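Local coordinates for protein cysteine desulfurase (Thermococcus onnurineus, PDB 5B89) that probably takes sulfur from L-cysteine and passes it to a sulfur carrier, leaving L-alanine, with pyridoxal 5'-phosphate as cofactor, at residues B[128-133]-B[161-166]. Numbering follows the deposited sequence.
Sequences VTTPYE and GNLDLS
The ring of Tyr132 lies flat between the backbone of Gly161 and the ring of Pro131, its own sequence neighbour. Gly161 CA sits over one face, 3.3 Å from Tyr132 CZ, while Pro131 CG stands 3.8 Å above the centre of the opposite face. Tyr132 CG is anti to its carbonyl carbon (chi1 -42°), beside the backbone N and so on the side where Pro131 joins. Gly161 has phi 98° and psi 4°, angles at which a CB would jam against the preceding carbonyl. Leu163 finishes the contact at the ring edge, its CD2 3.8 Å from Tyr132 CE2; the same methyl packs on Thr130 CB and Pro131 CD. No hydrogen bond joins 128-133 to 161-166. In this class-V aminotransferase, of the PLP fold type I, parallel strand 126-129 of the large mixed sheet ends here in a type I turn, Thr130 to Glu133, leading to the cofactor-binding His134. Thr130 OG1 accepts from Tyr132 N at 3.0 Å, an ST turn, and donates to Glu133 OE2 at 2.6 Å, on the carboxylate's anti side. An alanine in place of Tyr132 would probably open a gap between Gly161 and Pro131 and leave Asp158 O without the phenol OH that bonds to it.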
loop_
_atom_site.group_PDB
_atom_site.type_symbol
_atom_site.label_atom_id
_atom_site.label_comp_id
_atom_site.label_asym_id
_atom_site.label_seq_id
_atom_site.Cartn_x
_atom_site.Cartn_y
_atom_site.Cartn_z
ATOM N N VAL B 128 22.739 -13.501 -8.254
ATOM C CA VAL B 128 22.276 -14.611 -9.112
ATOM C C VAL B 128 20.737 -14.659 -9.040
ATOM O O VAL B 128 20.215 -14.625 -7.955
ATOM C CB VAL B 128 22.867 -15.901 -8.714
ATOM C CG1 VAL B 128 22.336 -17.108 -9.488
ATOM C CG2 VAL B 128 24.409 -15.822 -8.813
ATOM N N THR B 129 20.114 -14.850 -10.206
ATOM C CA THR B 129 18.680 -15.093 -10.245
ATOM C C THR B 129 18.398 -16.097 -11.340
ATOM O O THR B 129 19.283 -16.672 -11.889
ATOM C CB THR B 129 17.971 -13.769 -10.375
ATOM O OG1 THR B 129 16.564 -13.980 -10.270
ATOM C CG2 THR B 129 18.150 -13.193 -11.749
ATOM N N THR B 130 17.122 -16.332 -11.627
ATOM C CA THR B 130 16.686 -17.235 -12.721
ATOM C C THR B 130 16.440 -16.410 -13.972
ATOM O O THR B 130 16.136 -15.252 -13.906
ATOM C CB THR B 130 15.454 -18.099 -12.368
ATOM O OG1 THR B 130 14.249 -17.343 -12.616
ATOM C CG2 THR B 130 15.444 -18.607 -11.028
ATOM N N PRO B 131 16.337 -17.074 -15.105
ATOM C CA PRO B 131 15.989 -16.356 -16.304
ATOM C C PRO B 131 14.513 -16.278 -16.494
ATOM O O PRO B 131 14.121 -15.839 -17.522
ATOM C CB PRO B 131 16.532 -17.226 -17.422
ATOM C CG PRO B 131 16.566 -18.576 -16.861
ATOM C CD PRO B 131 16.747 -18.449 -15.376
ATOM N N TYR B 132 13.720 -16.696 -15.542
ATOM C CA TYR B 132 12.292 -16.707 -15.732
ATOM C C TYR B 132 11.538 -15.758 -14.843
ATOM O O TYR B 132 10.339 -15.842 -14.728
ATOM C CB TYR B 132 11.753 -18.114 -15.470
ATOM C CG TYR B 132 12.538 -19.286 -16.011
ATOM C CD1 TYR B 132 12.494 -19.620 -17.332
ATOM C CD2 TYR B 132 13.224 -20.087 -15.190
ATOM C CE1 TYR B 132 13.178 -20.709 -17.823
ATOM C CE2 TYR B 132 13.902 -21.166 -15.662
ATOM C CZ TYR B 132 13.883 -21.464 -16.994
ATOM O OH TYR B 132 14.577 -22.528 -17.432
ATOM N N GLU B 133 12.270 -14.871 -14.215
ATOM C CA GLU B 133 11.660 -13.975 -13.291
ATOM C C GLU B 133 10.626 -12.984 -13.828
ATOM O O GLU B 133 10.771 -12.486 -14.878
ATOM C CB GLU B 133 12.752 -13.194 -12.572
ATOM C CG GLU B 133 13.753 -14.030 -11.782
ATOM C CD GLU B 133 13.137 -14.855 -10.646
ATOM O OE1 GLU B 133 12.353 -14.291 -9.888
ATOM O OE2 GLU B 133 13.447 -16.032 -10.552
ATOM N N GLY B 161 11.306 -24.397 -18.081
ATOM C CA GLY B 161 11.541 -23.755 -16.811
ATOM C C GLY B 161 12.374 -24.564 -15.827
ATOM O O GLY B 161 12.542 -24.132 -14.771
ATOM N N ASN B 162 12.875 -25.718 -16.201
ATOM C CA ASN B 162 13.641 -26.517 -15.278
ATOM C C ASN B 162 15.073 -25.995 -15.189
ATOM O O ASN B 162 15.763 -25.954 -16.135
ATOM C CB ASN B 162 13.697 -27.980 -15.676
ATOM C CG ASN B 162 12.356 -28.585 -16.004
ATOM O OD1 ASN B 162 12.113 -28.982 -17.125
ATOM N ND2 ASN B 162 11.560 -28.732 -15.047
ATOM N N LEU B 163 15.456 -25.597 -14.000
ATOM C CA LEU B 163 16.765 -25.105 -13.782
ATOM C C LEU B 163 17.795 -26.237 -13.733
ATOM O O LEU B 163 17.543 -27.284 -13.284
ATOM C CB LEU B 163 16.849 -24.361 -12.439
ATOM C CG LEU B 163 16.050 -23.085 -12.295
ATOM C CD1 LEU B 163 15.934 -22.723 -10.809
ATOM C CD2 LEU B 163 16.614 -21.940 -13.095
ATOM N N ASP B 164 19.007 -25.943 -14.167
ATOM C CA ASP B 164 20.134 -26.873 -14.090
ATOM C C ASP B 164 20.791 -26.636 -12.720
ATOM O O ASP B 164 21.443 -25.660 -12.550
ATOM C CB ASP B 164 21.101 -26.494 -15.196
ATOM C CG ASP B 164 22.387 -27.335 -15.218
ATOM O OD1 ASP B 164 22.672 -28.001 -14.261
ATOM O OD2 ASP B 164 23.068 -27.269 -16.229
ATOM N N LEU B 165 20.547 -27.516 -11.764
ATOM C CA LEU B 165 21.011 -27.343 -10.426
ATOM C C LEU B 165 22.522 -27.415 -10.279
ATOM O O LEU B 165 23.054 -26.893 -9.374
ATOM C CB LEU B 165 20.292 -28.266 -9.484
ATOM C CG LEU B 165 18.817 -27.899 -9.279
ATOM C CD1 LEU B 165 18.216 -28.819 -8.256
ATOM C CD2 LEU B 165 18.562 -26.457 -8.895
ATOM N N SER B 166 23.171 -28.066 -11.221
ATOM C CA SER B 166 24.615 -28.127 -11.258
ATOM C C SER B 166 25.127 -26.748 -11.609
ATOM O O SER B 166 26.006 -26.277 -10.989
ATOM C CB SER B 166 25.082 -29.172 -12.266
ATOM O OG SER B 166 24.818 -30.422 -11.724
#